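Local coordinates for protein PLP-Dependent L-Arginine Hydroxylase MppP (Streptomyces wadayamensis, PDB 6C9B) that oxidises L-arginine with the help of pyridoxal phosphate, giving 4-hydroxy-2-ketoarginine and 2-ketoarginine, at residues B[110-116]-B[338-343]; B[317-322]-B[348-352]. All blocks are in the same frame, centred on the assembly; numbering follows the deposited sequence.

Interaction 1: residues B[110-116]-B[338-343]; sequences LVHPTFD and QFHWAE. With EGV ((4S)-5-carbamimidamido-4-hydroxy-2-oxopentanoic acid), chain F.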
loop_
_atom_site.group_PDB
_atom_site.type_symbol
_atom_site.label_atom_id
_atom_site.label_comp_id
_atom_site.label_asym_id
_atom_site.label_seq_id
_atom_site.Cartn_x
_atom_site.Cartn_y
_atom_site.Cartn_z
ATOM N N LEU B 110 -0.715 5.922 23.487
ATOM C CA LEU B 110 -0.995 6.609 22.241
ATOM C C LEU B 110 -1.655 7.953 22.507
ATOM O O LEU B 110 -2.578 8.048 23.325
ATOM C CB LEU B 110 -1.913 5.773 21.348
ATOM C CG LEU B 110 -2.363 6.378 20.034
ATOM C CD1 LEU B 110 -1.208 6.669 19.099
ATOM C CD2 LEU B 110 -3.294 5.429 19.362
ATOM N N VAL B 111 -1.157 8.995 21.842
ATOM C CA VAL B 111 -1.761 10.318 22.019
ATOM C C VAL B 111 -3.232 10.288 21.605
ATOM O O VAL B 111 -3.635 9.589 20.667
ATOM C CB VAL B 111 -0.970 11.388 21.244
ATOM C CG1 VAL B 111 -0.997 11.131 19.726
ATOM C CG2 VAL B 111 -1.502 12.772 21.575
ATOM N N HIS B 112 -4.052 11.032 22.344
ATOM C CA HIS B 112 -5.493 11.028 22.167
ATOM C C HIS B 112 -5.947 12.483 22.243
ATOM O O HIS B 112 -5.619 13.174 23.214
ATOM C CB HIS B 112 -6.140 10.190 23.275
ATOM C CG HIS B 112 -7.627 10.099 23.192
ATOM N ND1 HIS B 112 -8.469 10.786 24.048
ATOM C CD2 HIS B 112 -8.427 9.378 22.375
ATOM C CE1 HIS B 112 -9.723 10.499 23.744
ATOM N NE2 HIS B 112 -9.726 9.647 22.738
ATOM N N PRO B 113 -6.680 12.995 21.246
ATOM C CA PRO B 113 -7.095 12.364 20.000
ATOM C C PRO B 113 -5.946 12.236 19.029
ATOM O O PRO B 113 -4.896 12.876 19.201
ATOM C CB PRO B 113 -8.154 13.331 19.471
ATOM C CG PRO B 113 -7.605 14.675 19.910
ATOM C CD PRO B 113 -7.069 14.419 21.299
ATOM N N THR B 114 -6.134 11.414 17.999
ATOM C CA THR B 114 -5.217 11.385 16.866
ATOM C C THR B 114 -5.960 10.743 15.704
ATOM O O THR B 114 -7.100 10.289 15.843
ATOM C CB THR B 114 -3.882 10.690 17.215
ATOM O OG1 THR B 114 -2.866 11.106 16.279
ATOM C CG2 THR B 114 -3.987 9.188 17.240
ATOM N N PHE B 115 -5.315 10.720 14.551
ATOM C CA PHE B 115 -5.922 10.132 13.363
ATOM C C PHE B 115 -6.251 8.661 13.642
ATOM O O PHE B 115 -5.397 7.906 14.124
ATOM C CB PHE B 115 -4.959 10.276 12.181
ATOM C CG PHE B 115 -5.395 9.553 10.946
ATOM C CD1 PHE B 115 -6.730 9.542 10.562
ATOM C CD2 PHE B 115 -4.463 8.886 10.162
ATOM C CE1 PHE B 115 -7.138 8.868 9.415
ATOM C CE2 PHE B 115 -4.853 8.227 9.010
ATOM C CZ PHE B 115 -6.198 8.210 8.640
ATOM N N ASP B 116 -7.498 8.270 13.383
ATOM C CA ASP B 116 -8.010 7.065 14.031
ATOM C C ASP B 116 -7.412 5.802 13.448
ATOM O O ASP B 116 -7.417 4.765 14.136
ATOM C CB ASP B 116 -9.561 7.003 14.022
ATOM C CG ASP B 116 -10.198 6.862 12.608
ATOM O OD1 ASP B 116 -9.532 7.104 11.593
ATOM O OD2 ASP B 116 -11.393 6.497 12.553
ATOM N N GLN B 338 -14.532 10.329 15.902
ATOM C CA GLN B 338 -13.671 9.154 15.818
ATOM C C GLN B 338 -12.177 9.448 15.944
ATOM O O GLN B 338 -11.408 8.491 16.095
ATOM C CB GLN B 338 -13.958 8.414 14.539
ATOM C CG GLN B 338 -15.185 7.507 14.734
ATOM C CD GLN B 338 -15.985 7.288 13.480
ATOM O OE1 GLN B 338 -16.125 8.182 12.645
ATOM N NE2 GLN B 338 -16.521 6.084 13.337
ATOM N N PHE B 339 -11.746 10.714 15.912
ATOM C CA PHE B 339 -10.383 11.029 16.339
ATOM C C PHE B 339 -10.190 10.764 17.820
ATOM O O PHE B 339 -9.057 10.556 18.272
ATOM C CB PHE B 339 -10.057 12.496 16.082
ATOM C CG PHE B 339 -10.030 12.880 14.631
ATOM C CD1 PHE B 339 -8.915 12.645 13.850
ATOM C CD2 PHE B 339 -11.115 13.529 14.070
ATOM C CE1 PHE B 339 -8.891 13.015 12.517
ATOM C CE2 PHE B 339 -11.098 13.903 12.738
ATOM C CZ PHE B 339 -9.987 13.647 11.963
ATOM N N HIS B 340 -11.274 10.781 18.587
ATOM C CA HIS B 340 -11.203 10.530 20.026
ATOM C C HIS B 340 -11.451 9.043 20.235
ATOM O O HIS B 340 -12.500 8.590 20.709
ATOM C CB HIS B 340 -12.190 11.412 20.762
ATOM C CG HIS B 340 -11.936 12.862 20.527
ATOM N ND1 HIS B 340 -11.204 13.640 21.400
ATOM C CD2 HIS B 340 -12.263 13.662 19.486
ATOM C CE1 HIS B 340 -11.132 14.873 20.923
ATOM N NE2 HIS B 340 -11.748 14.905 19.755
ATOM N N TRP B 341 -10.418 8.292 19.846
ATOM C CA TRP B 341 -10.511 6.854 19.665
ATOM C C TRP B 341 -10.719 6.117 20.988
ATOM O O TRP B 341 -11.145 4.969 20.977
ATOM C CB TRP B 341 -9.249 6.357 18.939
ATOM C CG TRP B 341 -7.971 6.769 19.613
ATOM C CD1 TRP B 341 -7.174 7.841 19.299
ATOM C CD2 TRP B 341 -7.352 6.122 20.743
ATOM N NE1 TRP B 341 -6.096 7.915 20.182
ATOM C CE2 TRP B 341 -6.178 6.861 21.061
ATOM C CE3 TRP B 341 -7.671 4.996 21.504
ATOM C CZ2 TRP B 341 -5.332 6.509 22.124
ATOM C CZ3 TRP B 341 -6.815 4.633 22.550
ATOM C CH2 TRP B 341 -5.673 5.402 22.852
ATOM N N ALA B 342 -10.474 6.767 22.119
ATOM C CA ALA B 342 -10.744 6.180 23.430
ATOM C C ALA B 342 -12.036 6.681 24.067
ATOM O O ALA B 342 -12.537 6.045 25.000
ATOM C CB ALA B 342 -9.576 6.461 24.379
ATOM N N GLU B 343 -12.577 7.806 23.603
ATOM C CA GLU B 343 -13.758 8.413 24.202
ATOM C C GLU B 343 -14.425 9.272 23.136
ATOM O O GLU B 343 -14.244 10.494 23.118
ATOM C CB GLU B 343 -13.395 9.262 25.419
ATOM C CG GLU B 343 -14.604 9.633 26.268
ATOM C CD GLU B 343 -15.128 8.441 27.054
ATOM O OE1 GLU B 343 -14.541 8.110 28.109
ATOM O OE2 GLU B 343 -16.093 7.813 26.586
HETATM C C10 EGV F . -6.971 12.535 6.990
HETATM C C02 EGV F . -6.779 8.085 4.610
HETATM C C03 EGV F . -6.514 5.916 5.818
HETATM C C06 EGV F . -5.989 9.134 5.368
HETATM C C07 EGV F . -7.010 10.097 6.014
HETATM C C09 EGV F . -6.364 11.140 6.962
HETATM N N01 EGV F . -7.317 7.045 5.475
HETATM N N04 EGV F . -7.044 4.900 6.652
HETATM N N05 EGV F . -5.271 5.835 5.391
HETATM O O08 EGV F . -5.184 9.825 4.503
HETATM O O11 EGV F . -6.359 13.384 7.610
HETATM O O12 EGV F . -8.039 12.802 6.406
HETATM O O13 EGV F . -5.399 10.882 7.675
#
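The indole of W341 presents one face to the edge of the H112 imidazole: the H112 ring and the five-membered ring of W341 have centroids 4.6 Å apart and planes at 87°, a T-shaped pair. H340 extends the cluster by turning its edge toward a face of H112, offset, with centroids 5.6 Å apart and planes at 85°, while the CB of A342 lies 3.9 Å from the H112 centroid and 26° off its normal, a CH-pi contact. A second CH-pi contact sets P113 CB 3.7 Å from the H340 centroid, 14° off the normal.

Two hydrogen bonds join the segments, whose closest CA atoms belong to P113 and H340 (4.5 Å): W341 NE1 donates to V111 O (3.0 Å, 159°) and T114 N to F339 O (3.1 Å, 148°). A cis peptide before P113 redirects the chain near the end of strand 107-112, and a type I turn from H340 to E343 folds the second segment around H112, whose ND1 is bonded to E133.

The contact reaches the active site through F115, which turns a ring face to the bound product, with CZ 3.0 Å from EGV O13. D116, seen to bind magnesium in a structure of this protein though none is bound to this chain, accepts from L11 N through OD2 and packs its CB 3.2 Å from Q338 O.

Strand 107-112 is flanked by strands 152-156 and 128-133 in the large sheet; W341 and A342 rest on P131 of the latter, L110 and W341 meet helix 116-124, and Q338 and F339 touch helix 11-16.

Interaction 2: residues B[317-322]-B[348-352]; sequences RTGTEV and DHMVR. With EGV ((4S)-5-carbamimidamido-4-hydroxy-2-oxopentanoic acid), chain F.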
loop_
_atom_site.group_PDB
_atom_site.type_symbol
_atom_site.label_atom_id
_atom_site.label_comp_id
_atom_site.label_asym_id
_atom_site.label_seq_id
_atom_site.Cartn_x
_atom_site.Cartn_y
_atom_site.Cartn_z
ATOM N N ARG B 317 -25.181 21.726 19.154
ATOM C CA ARG B 317 -25.411 20.667 18.179
ATOM C C ARG B 317 -24.199 19.756 18.119
ATOM O O ARG B 317 -23.108 20.113 18.572
ATOM C CB ARG B 317 -25.694 21.214 16.779
ATOM C CG ARG B 317 -24.831 22.390 16.369
ATOM C CD ARG B 317 -25.702 23.497 15.820
ATOM N NE ARG B 317 -26.497 23.008 14.698
ATOM C CZ ARG B 317 -27.268 23.767 13.930
ATOM N NH1 ARG B 317 -27.356 25.073 14.150
ATOM N NH2 ARG B 317 -27.946 23.215 12.933
ATOM N N THR B 318 -24.405 18.579 17.535
ATOM C CA THR B 318 -23.333 17.607 17.352
ATOM C C THR B 318 -22.726 17.710 15.957
ATOM O O THR B 318 -23.327 18.229 15.017
ATOM C CB THR B 318 -23.829 16.180 17.575
ATOM O OG1 THR B 318 -24.725 15.811 16.517
ATOM C CG2 THR B 318 -24.516 16.056 18.942
ATOM N N GLY B 319 -21.495 17.220 15.839
ATOM C CA GLY B 319 -20.834 17.212 14.547
ATOM C C GLY B 319 -21.529 16.322 13.543
ATOM O O GLY B 319 -21.525 16.611 12.341
ATOM N N THR B 320 -22.120 15.220 14.016
ATOM C CA THR B 320 -22.913 14.361 13.145
ATOM C C THR B 320 -24.108 15.112 12.566
ATOM O O THR B 320 -24.391 15.014 11.365
ATOM C CB THR B 320 -23.356 13.121 13.924
ATOM O OG1 THR B 320 -22.188 12.371 14.305
ATOM C CG2 THR B 320 -24.240 12.233 13.086
ATOM N N GLU B 321 -24.820 15.876 13.397
ATOM C CA GLU B 321 -25.964 16.634 12.894
ATOM C C GLU B 321 -25.521 17.739 11.941
ATOM O O GLU B 321 -26.146 17.952 10.894
ATOM C CB GLU B 321 -26.755 17.225 14.060
ATOM C CG GLU B 321 -27.403 16.185 14.965
ATOM C CD GLU B 321 -27.835 16.766 16.302
ATOM O OE1 GLU B 321 -28.435 16.021 17.106
ATOM O OE2 GLU B 321 -27.571 17.964 16.550
ATOM N N VAL B 322 -24.459 18.467 12.289
ATOM C CA VAL B 322 -23.922 19.480 11.380
ATOM C C VAL B 322 -23.519 18.836 10.064
ATOM O O VAL B 322 -23.796 19.364 8.977
ATOM C CB VAL B 322 -22.729 20.205 12.031
ATOM C CG1 VAL B 322 -22.004 21.070 11.004
ATOM C CG2 VAL B 322 -23.195 21.044 13.206
ATOM N N ASP B 348 -17.901 15.081 20.130
ATOM C CA ASP B 348 -19.274 15.111 19.653
ATOM C C ASP B 348 -19.699 16.479 19.153
ATOM O O ASP B 348 -20.679 16.568 18.410
ATOM C CB ASP B 348 -20.243 14.676 20.747
ATOM C CG ASP B 348 -20.894 13.354 20.438
ATOM O OD1 ASP B 348 -21.330 13.169 19.280
ATOM O OD2 ASP B 348 -20.966 12.496 21.341
ATOM N N HIS B 349 -19.006 17.543 19.541
ATOM C CA HIS B 349 -19.446 18.880 19.170
ATOM C C HIS B 349 -18.437 19.575 18.273
ATOM O O HIS B 349 -18.367 20.800 18.258
ATOM C CB HIS B 349 -19.743 19.697 20.425
ATOM C CG HIS B 349 -20.866 19.127 21.233
ATOM N ND1 HIS B 349 -22.187 19.236 20.849
ATOM C CD2 HIS B 349 -20.866 18.411 22.382
ATOM C CE1 HIS B 349 -22.951 18.625 21.736
ATOM N NE2 HIS B 349 -22.175 18.113 22.673
ATOM N N MET B 350 -17.675 18.796 17.499
ATOM C CA MET B 350 -16.734 19.338 16.531
ATOM C C MET B 350 -16.870 18.658 15.173
ATOM O O MET B 350 -17.238 17.479 15.071
ATOM C CB MET B 350 -15.307 19.186 17.020
ATOM C CG MET B 350 -15.017 20.046 18.225
ATOM S SD MET B 350 -13.317 19.777 18.793
ATOM C CE MET B 350 -13.510 18.314 19.815
ATOM N N VAL B 351 -16.557 19.423 14.120
ATOM C CA VAL B 351 -16.258 18.871 12.803
ATOM C C VAL B 351 -14.871 19.338 12.394
ATOM O O VAL B 351 -14.340 20.323 12.912
ATOM C CB VAL B 351 -17.276 19.267 11.711
ATOM C CG1 VAL B 351 -18.660 18.807 12.073
ATOM C CG2 VAL B 351 -17.272 20.738 11.500
ATOM N N ARG B 352 -14.304 18.643 11.421
ATOM C CA ARG B 352 -12.990 18.973 10.881
ATOM C C ARG B 352 -13.139 19.366 9.420
ATOM O O ARG B 352 -13.863 18.712 8.666
ATOM C CB ARG B 352 -12.007 17.794 11.008
ATOM C CG ARG B 352 -10.558 18.216 10.896
ATOM C CD ARG B 352 -9.612 17.022 10.694
ATOM N NE ARG B 352 -9.774 16.459 9.351
ATOM C CZ ARG B 352 -8.968 15.540 8.812
ATOM N NH1 ARG B 352 -9.195 15.097 7.588
ATOM N NH2 ARG B 352 -7.932 15.057 9.493
HETATM C C10 EGV F . -6.971 12.535 6.990
HETATM C C02 EGV F . -6.779 8.085 4.610
HETATM C C03 EGV F . -6.514 5.916 5.818
HETATM C C06 EGV F . -5.989 9.134 5.368
HETATM C C07 EGV F . -7.010 10.097 6.014
HETATM C C09 EGV F . -6.364 11.140 6.962
HETATM N N01 EGV F . -7.317 7.045 5.475
HETATM N N04 EGV F . -7.044 4.900 6.652
HETATM N N05 EGV F . -5.271 5.835 5.391
HETATM O O08 EGV F . -5.184 9.825 4.503
HETATM O O11 EGV F . -6.359 13.384 7.610
HETATM O O12 EGV F . -8.039 12.802 6.406
HETATM O O13 EGV F . -5.399 10.882 7.675
HETATM O O HOH W 1 -21.125 13.986 16.578
#
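The first turn of helix 319-327 leaves three backbone NH groups without helical partners, and each is met differently. G319 N donates to D348 O (2.8 Å, 158°). T320 N donates to water 1 at 3.0 Å, which in turn donates to D348 OD1 at 2.8 Å. E321 N is capped by T318 OG1 (3.1 Å, 160°), and T318 N returns a weak bond to E321 OE2 at 3.4 Å, completing a capping box with T318 as N-cap. V322 N, bonded to T318 O at 3.0 Å, begins the regular helical pattern. Just before the cap, R317 O accepts a short bond from H349 ND1 (2.6 Å, 167°).

This helix links parallel strands 309-314 and 331-335 as a split beta-alpha-beta crossover in the smaller sheet, with strand 350-354 inserted antiparallel between them. G319 sits where a CB would be about 2.3 Å from M350 O, a clash, and V322 CG1 meets V351 CG1 at 4.2 Å.

D348 OD2 forms a salt bridge with R337. Along the strand, R352 NH1 donates to EGV O12 (2.8 Å) and R352 NH2 to EGV O11 (3.0 Å), the paired carboxylate grip familiar from class I aminotransferases; NH1 also bonds A26 O.

Overall arrangement
Along the sequence the four segments alternate, with 317-322 falling before 338-343 and 348-352 after it, so the two contacts cross. Their centres lie 16 Å apart, yet they touch twice by packing: F339 CZ is 3.5 Å from R352 NH2, and H340 NE2 is 3.8 Å from M350 CE. Interaction 1 joins the end of strand 107-112, an inner strand of the large sheet, to the loop leaving strand 331-335; interaction 2 ties strand 350-354, which follows that loop, to the crossover helix. Both reach EGV at its keto-acid end, F115 facing the keto oxygen O13 and R352 the carboxylate. N160, hydrogen-bonded to EGV, is touched by F339 and takes a weak hydrogen bond from R352 NH2.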